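Local atomic coordinates of mannan endo-1,4-beta-mannosidase (Bacillus subtilis, PDB entry 3CBW), a protein that hydrolyses internal beta-1,4-mannosidic linkages in mannan, galactomannan and glucomannan, and so takes part in the breakdown of glucomannan. Residues Asp60-Arg63 with Ser64-Gln68; Met151-Lys154 with Ile155-Leu159; Lys206-His209 with Tyr210-Thr214; Thr328-Lys331 with Gly332-Trp335. The protein carries 3 engineered substitutions. All coordinates share one frame; numbering follows the deposited sequence.

Contact 1 (Asp60-Arg63 with Ser64-Gln68); sequences DRIR and SATGQ
Thr-66 turns its hydroxyl back onto the carbonyl of Ile-62, four residues earlier, at the C-terminal end of helix 57-66. This helix is the crossover of a beta-alpha-beta unit between strands 41-49 and 72-79 of the TIM-barrel fold. Ile-62 O depends mainly on this side chain. Thr-66 N reaches it only weakly, at an angle of 126°, while Thr-66 OG1 donates to Ile-62 O at 2.8 Å from well above the carbonyl plane. The hydroxyl of Thr-66 stands between its own backbone N and carbonyl carbon (chi1 72°). From there Thr-66 OG1 also accepts from Gln-68 N at 3.0 Å, which makes an ST turn. A valine in place of Thr-66 would probably leave Gln-68 N without this acceptor and take from Ile-62 O its short hydroxyl bond.

Earlier in the helix, Ser-64 N gives Asp-60 O the helical bond at 2.8 Å. In one of two conformers of Ser-64, OG donates to the same oxygen from the opposite face of the carbonyl plane. Arg-61 O is satisfied by Ala-65 N in the ordinary helical way.

Gly-67 has positive phi, where a CB would be jammed against the preceding carbonyl. Gly-67 N closes on Arg-63 O at 2.7 Å. Outside the segments, Thr-66 O is bonded to His-324, and Arg-61 forms a salt bridge with Glu-58. Tyr-323 of helix 319-324 touches Ile-62 and Thr-66. The chain then leaves the helix with Gln-68 O against Arg-63 CA, a CA-H...O contact of 3.1 Å.

Contact 2 (Met151-Lys154 with Ile155-Leu159); sequences MLSK and IADGL
Ser-153 and Asp-157 stand one turn apart on helix 143-163 and are joined through a water. The hydroxyl and the carboxylate do not meet directly, since Ser-153 OG and Asp-157 OD1 are 4.4 Å apart. The water lies 2.7 Å from Ser-153 OG and donates to Asp-157 OD2 at 2.8 Å. Asp-157 CG lies anti to its own carbonyl carbon (chi1 -70°), which folds the carboxylate back over the preceding turn. Its other oxygen, OD1, forms a salt bridge with Arg-215, so each oxygen has its own partner.

Ile-155 leans back in the same sense on the inner side. Ile-155 CD1 comes to 3.4 Å from Met-151 O, while Ile-155 N bonds to that oxygen nearly along the C=O axis. Ile-155 CD1 only grazes Leu-152 CD2, at 4.4 Å. Lys-154 goes another way. Its chain is extended beyond CG, and NZ bonds to the carbonyls of Glu-88 and Ile-91.

Regular helical bonds run beneath these side chains, from Ile-155 N to Met-151 O through Gly-158 N to Lys-154 O. These are i to i+4 contacts along one helix of a TIM-barrel fold. Ile-155 faces Tyr-77 of strand 72-79 and Leu-113 of strand 108-114. Leu-152 and Ala-156 lie against Tyr-210 and Met-211 of helix 194-214.

Contact 3 (Lys206-His209 with Tyr210-Thr214); sequences KIYH and YMTDT
Tyr-210, Met-211 and Thr-212 donate their backbone N-H groups to Lys-206 O, Ile-207 O and Tyr-208 O in regular helical steps along the last turns of helix 194-214. The pattern then widens. His-209 O accepts from Asp-213 N at 2.9 Å and also from Thr-214 N at 3.1 Å. The second bond spans five residues and belongs to a pi-type turn at the end of the helix. It is also the straighter of the two, with an N-H...O angle of 162°.

Thr-212 makes the main side-chain contact. Its OG1 lies anti to its own carbonyl carbon (chi1 -55°) and so swings back toward the previous turn. There Thr-212 OG1 donates to Tyr-208 O at 2.9 Å, from the opposite face of that carbonyl to Thr-212 N. Two bonds thus grip one oxygen. Thr-212 OG1 also sits over the centre of the Tyr-208 ring, 3.4 Å above its plane. Thr-212 CB adds a CH-pi contact over that face, 4.2 Å from the centroid of the Tyr-208 ring.

His-209 and Asp-213 run side by side, with ring and carboxylate planes 16° apart. Asp-213 OD2 approaches His-209 CD2 at 3.3 Å, and His-209 NE2 and Asp-213 OD2 are not in contact. On the inner side Ile-207 CG2 lies alongside Met-211 CG at 4.2 Å.

The helix lies on the outside of the barrel, against strand 220-224 and beside helix 143-163. Met-211 and Thr-212 touch Trp-222 of that strand, whose ring also meets that of Tyr-208. Lys-206 touches Leu-148 of helix 143-163.

Contact 4 (Thr328-Lys331 with Gly332-Trp335); sequences TLNK and GEIW
A type II beta turn from Asn-330 to Glu-333 carries the chain out of strand 328-329, a short parallel partner of strand 41-49. Asn-330 and Glu-333 are bonded to each other twice. Glu-333 N donates to Asn-330 O at 3.0 Å, the bond that closes the turn. In return, Asn-330 N donates to Glu-333 OE1 at 2.9 Å. This bond is almost straight, at 174°, and uses the anti lone pair of the carboxylate. Gly-332 has positive phi, and a CB there would clash with Lys-331 O.

The Glu-333 chain is extended beyond CG and slides past Leu-329 in the opposite direction. Its CG lies anti to its own carbonyl carbon (chi1 -60°), which sends the carboxylate back along the strand. Leu-329 CD2 packs against Glu-333 CB at 3.7 Å and against Ile-334 CG1 at 4.0 Å. A water lies 2.8 Å from Thr-328 O and 2.7 Å from Glu-333 OE1, within bonding reach of both. With an alanine at Glu-333, Asn-330 N would probably lose its acceptor, and the water at Thr-328 O its carboxylate partner.

The amide of Asn-330 bonds to Ser-43 OG through OD1 and to Tyr-323 O through ND2. Lys-331 makes a cation-pi contact with Tyr-102 of helix 96-104. Leu-329 and Ile-334 both touch Trp-29 of helix 21-32. Backbone bonds from Leu-329 to Val-41 and Ser-43 fix the strand beside 41-49, and the turn leads on toward strand 335-336.

How the contacts relate
Each contact is local, between neighbouring stretches of chain, and the four follow in series with none nested or crossing. Contact 1 closes the end of helix 57-66, where the chain turns toward strand 72-79. Contact 2 lies within helix 143-163, and contact 3 ends helix 194-214. These two touch: Ser-153 CB is 3.2 Å from Tyr-210 OH, and Ala-156 CB packs on Met-211 SD, which joins the two helices. Contact 4 closes the turn after strand 328-329. It returns to contact 1 through a weak bond between Asn-330 ND2 and Gln-68 OE1. Contacts 1 and 3 lie on opposite sides of the chain's centre, their centres about 37 Å apart.

Contact 1 (Asp60-Arg63 with Ser64-Gln68)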
loop_
_atom_site.group_PDB
_atom_site.type_symbol
_atom_site.label_atom_id
_atom_site.label_comp_id
_atom_site.label_asym_id
_atom_site.label_seq_id
_atom_site.Cartn_x
_atom_site.Cartn_y
_atom_site.Cartn_z
ATOM N N ASP A 60 2.440 -7.424 -17.626
ATOM C CA ASP A 60 2.394 -8.083 -18.926
ATOM C C ASP A 60 2.231 -9.605 -18.805
ATOM O O ASP A 60 1.505 -10.209 -19.599
ATOM C CB ASP A 60 3.617 -7.700 -19.773
ATOM C CG ASP A 60 3.613 -6.227 -20.190
ATOM O OD1 ASP A 60 2.531 -5.597 -20.184
ATOM O OD2 ASP A 60 4.688 -5.694 -20.541
ATOM N N ARG A 61 2.874 -10.202 -17.796
ATOM C CA ARG A 61 2.755 -11.644 -17.503
ATOM C C ARG A 61 1.347 -12.009 -17.064
ATOM O O ARG A 61 0.838 -13.062 -17.426
ATOM C CB ARG A 61 3.722 -12.084 -16.394
ATOM C CG ARG A 61 5.140 -12.387 -16.821
ATOM C CD ARG A 61 5.848 -13.297 -15.802
ATOM N NE ARG A 61 5.525 -12.994 -14.401
ATOM C CZ ARG A 61 6.032 -13.646 -13.354
ATOM N NH1 ARG A 61 6.897 -14.638 -13.530
ATOM N NH2 ARG A 61 5.684 -13.301 -12.121
ATOM N N ILE A 62 0.728 -11.147 -16.256
ATOM C CA ILE A 62 -0.648 -11.376 -15.830
ATOM C C ILE A 62 -1.588 -11.319 -17.036
ATOM O O ILE A 62 -2.492 -12.145 -17.182
ATOM C CB ILE A 62 -1.061 -10.368 -14.729
ATOM C CG1 ILE A 62 -0.252 -10.637 -13.454
ATOM C CG2 ILE A 62 -2.557 -10.446 -14.466
ATOM C CD1 ILE A 62 -0.264 -9.511 -12.461
ATOM N N ARG A 63 -1.343 -10.356 -17.919
ATOM C CA ARG A 63 -2.133 -10.242 -19.134
ATOM C C ARG A 63 -1.935 -11.435 -20.079
ATOM O O ARG A 63 -2.897 -11.916 -20.671
ATOM C CB ARG A 63 -1.859 -8.915 -19.837
ATOM C CG ARG A 63 -2.825 -8.635 -20.977
ATOM C CD ARG A 63 -2.707 -7.210 -21.492
ATOM N NE ARG A 63 -3.391 -7.008 -22.770
ATOM C CZ ARG A 63 -4.702 -6.828 -22.922
ATOM N NH1 ARG A 63 -5.525 -6.829 -21.876
ATOM N NH2 ARG A 63 -5.199 -6.651 -24.142
ATOM N N SER A 64 -0.696 -11.908 -20.197
ATOM C CA SER A 64 -0.417 -13.083 -21.017
ATOM C C SER A 64 -1.081 -14.331 -20.444
ATOM O O SER A 64 -1.545 -15.192 -21.202
ATOM C CB SER A 64 1.085 -13.292 -21.165
ATOM O OG SER A 64 1.649 -12.242 -21.924
ATOM N N ALA A 65 -1.157 -14.418 -19.117
ATOM C CA ALA A 65 -1.771 -15.565 -18.436
ATOM C C ALA A 65 -3.297 -15.541 -18.396
ATOM O O ALA A 65 -3.922 -16.600 -18.330
ATOM C CB ALA A 65 -1.204 -15.712 -17.016
ATOM N N THR A 66 -3.904 -14.350 -18.414
ATOM C CA THR A 66 -5.340 -14.226 -18.127
ATOM C C THR A 66 -6.122 -13.390 -19.137
ATOM O O THR A 66 -7.357 -13.371 -19.122
ATOM C CB THR A 66 -5.588 -13.570 -16.736
ATOM O OG1 THR A 66 -5.250 -12.171 -16.792
ATOM C CG2 THR A 66 -4.791 -14.265 -15.625
ATOM N N GLY A 67 -5.406 -12.653 -19.980
ATOM C CA GLY A 67 -6.047 -11.703 -20.882
ATOM C C GLY A 67 -6.439 -10.380 -20.240
ATOM O O GLY A 67 -6.950 -9.506 -20.916
ATOM N N GLN A 68 -6.205 -10.239 -18.936
ATOM C CA GLN A 68 -6.570 -9.041 -18.194
ATOM C C GLN A 68 -5.345 -8.480 -17.510
ATOM O O GLN A 68 -4.376 -9.195 -17.274
ATOM C CB GLN A 68 -7.616 -9.385 -17.138
ATOM C CG GLN A 68 -8.925 -9.935 -17.698
ATOM C CD GLN A 68 -9.736 -8.883 -18.414
ATOM O OE1 GLN A 68 -9.888 -7.754 -17.937
ATOM N NE2 GLN A 68 -10.271 -9.247 -19.569
#

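Contact 2 (Met151-Lys154 with Ile155-Leu159)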
loop_
_atom_site.group_PDB
_atom_site.type_symbol
_atom_site.label_atom_id
_atom_site.label_comp_id
_atom_site.label_asym_id
_atom_site.label_seq_id
_atom_site.Cartn_x
_atom_site.Cartn_y
_atom_site.Cartn_z
ATOM N N MET A 151 15.212 11.704 3.242
ATOM C CA MET A 151 14.449 10.694 2.499
ATOM C C MET A 151 13.069 11.216 2.112
ATOM O O MET A 151 12.630 11.069 0.973
ATOM C CB MET A 151 14.296 9.411 3.319
ATOM C CG MET A 151 15.601 8.611 3.555
ATOM S SD MET A 151 15.384 6.912 4.287
ATOM C CE MET A 151 14.615 7.335 5.865
ATOM N N LEU A 152 12.376 11.813 3.071
ATOM C CA LEU A 152 11.029 12.300 2.804
ATOM C C LEU A 152 11.037 13.356 1.703
ATOM O O LEU A 152 10.129 13.397 0.880
ATOM C CB LEU A 152 10.380 12.852 4.073
ATOM C CG LEU A 152 10.207 11.874 5.249
ATOM C CD1 LEU A 152 9.448 12.541 6.383
ATOM C CD2 LEU A 152 9.515 10.581 4.820
ATOM N N SER A 153 12.053 14.218 1.689
ATOM C CA SER A 153 12.137 15.265 0.687
ATOM C C SER A 153 12.257 14.680 -0.707
ATOM O O SER A 153 11.605 15.147 -1.635
ATOM C CB SER A 153 13.320 16.184 0.976
ATOM O OG SER A 153 13.323 17.265 0.072
ATOM N N LYS A 154 13.087 13.650 -0.860
ATOM C CA LYS A 154 13.270 13.037 -2.165
ATOM C C LYS A 154 12.009 12.284 -2.608
ATOM O O LYS A 154 11.639 12.317 -3.775
ATOM C CB LYS A 154 14.497 12.122 -2.159
ATOM C CG LYS A 154 14.954 11.727 -3.541
ATOM C CD LYS A 154 16.253 10.944 -3.507
ATOM C CE LYS A 154 16.633 10.523 -4.906
ATOM N NZ LYS A 154 17.829 9.622 -4.885
ATOM N N ILE A 155 11.361 11.610 -1.663
ATOM C CA ILE A 155 10.083 10.938 -1.915
ATOM C C ILE A 155 9.045 11.955 -2.397
ATOM O O ILE A 155 8.367 11.736 -3.409
ATOM C CB ILE A 155 9.587 10.184 -0.650
ATOM C CG1 ILE A 155 10.492 8.978 -0.376
ATOM C CG2 ILE A 155 8.131 9.742 -0.824
ATOM C CD1 ILE A 155 10.435 8.499 1.058
ATOM N N ALA A 156 8.949 13.080 -1.690
ATOM C CA ALA A 156 7.986 14.115 -2.050
ATOM C C ALA A 156 8.269 14.690 -3.430
ATOM O O ALA A 156 7.341 14.953 -4.183
ATOM C CB ALA A 156 7.966 15.217 -1.015
ATOM N N ASP A 157 9.548 14.859 -3.779
ATOM C CA ASP A 157 9.900 15.334 -5.125
ATOM C C ASP A 157 9.342 14.367 -6.168
ATOM O O ASP A 157 8.814 14.780 -7.199
ATOM C CB ASP A 157 11.417 15.446 -5.302
ATOM C CG ASP A 157 12.049 16.573 -4.486
ATOM O OD1 ASP A 157 11.345 17.425 -3.908
ATOM O OD2 ASP A 157 13.303 16.596 -4.445
ATOM N N GLY A 158 9.456 13.067 -5.899
ATOM C CA GLY A 158 8.903 12.065 -6.806
ATOM C C GLY A 158 7.389 12.141 -6.863
ATOM O O GLY A 158 6.801 12.122 -7.939
ATOM N N LEU A 159 6.750 12.238 -5.708
ATOM C CA LEU A 159 5.285 12.293 -5.676
ATOM C C LEU A 159 4.733 13.522 -6.407
ATOM O O LEU A 159 3.686 13.456 -7.071
ATOM C CB LEU A 159 4.747 12.202 -4.246
ATOM C CG LEU A 159 5.061 10.882 -3.532
ATOM C CD1 LEU A 159 4.656 10.961 -2.079
ATOM C CD2 LEU A 159 4.388 9.710 -4.200
HETATM O O HOH W 1 14.791 16.624 -2.106
#

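Contact 3 (Lys206-His209 with Tyr210-Thr214)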
loop_
_atom_site.group_PDB
_atom_site.type_symbol
_atom_site.label_atom_id
_atom_site.label_comp_id
_atom_site.label_asym_id
_atom_site.label_seq_id
_atom_site.Cartn_x
_atom_site.Cartn_y
_atom_site.Cartn_z
ATOM N N LYS A 206 3.969 12.396 11.339
ATOM C CA LYS A 206 5.071 13.220 10.840
ATOM C C LYS A 206 5.174 13.107 9.318
ATOM O O LYS A 206 5.344 14.104 8.608
ATOM C CB LYS A 206 6.365 12.773 11.504
ATOM C CG LYS A 206 7.611 13.509 11.074
ATOM C CD LYS A 206 8.778 13.070 11.953
ATOM C CE LYS A 206 10.037 13.801 11.626
ATOM N NZ LYS A 206 10.100 15.142 12.275
ATOM N N ILE A 207 5.050 11.889 8.805
ATOM C CA ILE A 207 5.074 11.710 7.361
ATOM C C ILE A 207 3.821 12.324 6.720
ATOM O O ILE A 207 3.913 12.976 5.676
ATOM C CB ILE A 207 5.263 10.235 6.966
ATOM C CG1 ILE A 207 6.641 9.749 7.443
ATOM C CG2 ILE A 207 5.063 10.049 5.455
ATOM C CD1 ILE A 207 6.967 8.316 7.073
ATOM N N TYR A 208 2.656 12.115 7.333
ATOM C CA TYR A 208 1.423 12.723 6.824
ATOM C C TYR A 208 1.587 14.248 6.717
ATOM O O TYR A 208 1.258 14.844 5.687
ATOM C CB TYR A 208 0.208 12.356 7.694
ATOM C CG TYR A 208 -1.050 13.024 7.189
ATOM C CD1 TYR A 208 -1.871 12.404 6.246
ATOM C CD2 TYR A 208 -1.395 14.317 7.613
ATOM C CE1 TYR A 208 -3.015 13.035 5.760
ATOM C CE2 TYR A 208 -2.527 14.963 7.114
ATOM C CZ TYR A 208 -3.336 14.305 6.199
ATOM O OH TYR A 208 -4.465 14.928 5.694
ATOM N N HIS A 209 2.100 14.878 7.772
ATOM C CA HIS A 209 2.252 16.333 7.772
ATOM C C HIS A 209 3.325 16.804 6.819
ATOM O O HIS A 209 3.155 17.845 6.179
ATOM C CB HIS A 209 2.494 16.851 9.187
ATOM C CG HIS A 209 1.298 16.712 10.058
ATOM N ND1 HIS A 209 1.348 16.182 11.330
ATOM C CD2 HIS A 209 0.000 17.005 9.819
ATOM C CE1 HIS A 209 0.130 16.169 11.841
ATOM N NE2 HIS A 209 -0.706 16.663 10.946
ATOM N N TYR A 210 4.407 16.048 6.683
ATOM C CA TYR A 210 5.438 16.422 5.734
ATOM C C TYR A 210 4.859 16.416 4.320
ATOM O O TYR A 210 5.033 17.367 3.553
ATOM C CB TYR A 210 6.622 15.459 5.822
ATOM C CG TYR A 210 7.839 15.941 5.074
ATOM C CD1 TYR A 210 8.854 16.615 5.749
ATOM C CD2 TYR A 210 7.983 15.732 3.700
ATOM C CE1 TYR A 210 9.980 17.072 5.090
ATOM C CE2 TYR A 210 9.120 16.192 3.016
ATOM C CZ TYR A 210 10.115 16.867 3.732
ATOM O OH TYR A 210 11.257 17.337 3.119
ATOM N N MET A 211 4.181 15.329 3.952
ATOM C CA MET A 211 3.676 15.206 2.587
ATOM C C MET A 211 2.533 16.175 2.309
ATOM O O MET A 211 2.490 16.800 1.258
ATOM C CB MET A 211 3.225 13.770 2.310
ATOM C CG MET A 211 4.353 12.731 2.334
ATOM S SD MET A 211 5.833 13.066 1.229
ATOM C CE MET A 211 7.046 11.954 2.072
ATOM N N THR A 212 1.600 16.280 3.245
ATOM C CA THR A 212 0.374 17.036 3.029
ATOM C C THR A 212 0.599 18.534 3.224
ATOM O O THR A 212 0.201 19.340 2.381
ATOM C CB THR A 212 -0.735 16.514 3.964
ATOM O OG1 THR A 212 -0.878 15.104 3.765
ATOM C CG2 THR A 212 -2.055 17.202 3.702
ATOM N N ASP A 213 1.241 18.905 4.329
ATOM C CA ASP A 213 1.353 20.322 4.674
ATOM C C ASP A 213 2.656 20.922 4.163
ATOM O O ASP A 213 2.626 21.861 3.372
ATOM C CB ASP A 213 1.177 20.500 6.178
ATOM C CG ASP A 213 -0.204 20.087 6.640
ATOM O OD1 ASP A 213 -1.178 20.298 5.878
ATOM O OD2 ASP A 213 -0.315 19.552 7.758
ATOM N N THR A 214 3.794 20.373 4.554
ATOM C CA THR A 214 5.082 20.916 4.092
ATOM C C THR A 214 5.181 20.884 2.574
ATOM O O THR A 214 5.657 21.847 1.957
ATOM C CB THR A 214 6.261 20.150 4.723
ATOM O OG1 THR A 214 6.118 20.158 6.148
ATOM C CG2 THR A 214 7.619 20.754 4.327
#

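Contact 4 (Thr328-Lys331 with Gly332-Trp335)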
loop_
_atom_site.group_PDB
_atom_site.type_symbol
_atom_site.label_atom_id
_atom_site.label_comp_id
_atom_site.label_asym_id
_atom_site.label_seq_id
_atom_site.Cartn_x
_atom_site.Cartn_y
_atom_site.Cartn_z
ATOM N N THR A 328 -14.180 -9.325 -9.722
ATOM C CA THR A 328 -12.876 -8.696 -9.934
ATOM C C THR A 328 -12.951 -7.583 -10.975
ATOM O O THR A 328 -13.452 -7.780 -12.080
ATOM C CB THR A 328 -11.844 -9.759 -10.313
ATOM O OG1 THR A 328 -11.850 -10.773 -9.305
ATOM C CG2 THR A 328 -10.447 -9.161 -10.409
ATOM N N LEU A 329 -12.445 -6.412 -10.604
ATOM C CA LEU A 329 -12.403 -5.261 -11.480
ATOM C C LEU A 329 -10.959 -5.045 -11.924
ATOM O O LEU A 329 -10.064 -4.848 -11.093
ATOM C CB LEU A 329 -12.953 -4.054 -10.719
ATOM C CG LEU A 329 -13.239 -2.769 -11.488
ATOM C CD1 LEU A 329 -14.227 -1.894 -10.722
ATOM C CD2 LEU A 329 -11.964 -1.993 -11.819
ATOM N N ASN A 330 -10.742 -5.071 -13.238
ATOM C CA ASN A 330 -9.405 -5.019 -13.810
ATOM C C ASN A 330 -9.121 -3.689 -14.500
ATOM O O ASN A 330 -9.998 -2.825 -14.595
ATOM C CB ASN A 330 -9.219 -6.205 -14.759
ATOM C CG ASN A 330 -9.337 -7.522 -14.031
ATOM O OD1 ASN A 330 -8.773 -7.692 -12.954
ATOM N ND2 ASN A 330 -10.089 -8.451 -14.591
ATOM N N LYS A 331 -7.876 -3.509 -14.932
ATOM C CA LYS A 331 -7.476 -2.307 -15.642
ATOM C C LYS A 331 -8.449 -2.048 -16.789
ATOM O O LYS A 331 -8.795 -2.968 -17.537
ATOM C CB LYS A 331 -6.061 -2.483 -16.190
ATOM C CG LYS A 331 -5.401 -1.189 -16.644
ATOM C CD LYS A 331 -4.090 -1.470 -17.371
ATOM C CE LYS A 331 -3.294 -0.185 -17.630
ATOM N NZ LYS A 331 -2.116 -0.467 -18.513
ATOM N N GLY A 332 -8.889 -0.800 -16.905
ATOM C CA GLY A 332 -9.836 -0.401 -17.953
ATOM C C GLY A 332 -11.292 -0.415 -17.511
ATOM O O GLY A 332 -12.179 -0.032 -18.288
ATOM N N GLU A 333 -11.560 -0.864 -16.283
ATOM C CA GLU A 333 -12.936 -0.980 -15.773
ATOM C C GLU A 333 -13.275 0.046 -14.684
ATOM O O GLU A 333 -14.309 -0.064 -14.020
ATOM C CB GLU A 333 -13.216 -2.402 -15.283
ATOM C CG GLU A 333 -13.075 -3.459 -16.359
ATOM C CD GLU A 333 -13.601 -4.809 -15.907
ATOM O OE1 GLU A 333 -13.000 -5.417 -15.002
ATOM O OE2 GLU A 333 -14.633 -5.264 -16.456
ATOM N N ILE A 334 -12.426 1.051 -14.516
ATOM C CA ILE A 334 -12.690 2.139 -13.571
ATOM C C ILE A 334 -13.559 3.160 -14.296
ATOM O O ILE A 334 -14.647 3.503 -13.833
ATOM C CB ILE A 334 -11.384 2.784 -13.045
ATOM C CG1 ILE A 334 -10.533 1.723 -12.333
ATOM C CG2 ILE A 334 -11.691 3.935 -12.101
ATOM C CD1 ILE A 334 -9.136 2.183 -11.941
ATOM N N TRP A 335 -13.064 3.618 -15.444
ATOM C CA TRP A 335 -13.780 4.539 -16.319
ATOM C C TRP A 335 -14.401 3.768 -17.469
ATOM O O TRP A 335 -13.834 2.786 -17.959
ATOM C CB TRP A 335 -12.821 5.596 -16.883
ATOM C CG TRP A 335 -12.005 6.277 -15.826
ATOM C CD1 TRP A 335 -10.780 5.889 -15.356
ATOM C CD2 TRP A 335 -12.371 7.443 -15.078
ATOM N NE1 TRP A 335 -10.357 6.752 -14.372
ATOM C CE2 TRP A 335 -11.313 7.716 -14.181
ATOM C CE3 TRP A 335 -13.483 8.296 -15.091
ATOM C CZ2 TRP A 335 -11.340 8.801 -13.296
ATOM C CZ3 TRP A 335 -13.507 9.378 -14.212
ATOM C CH2 TRP A 335 -12.442 9.617 -13.326
HETATM O O HOH W 2 -14.591 -7.550 -14.573
#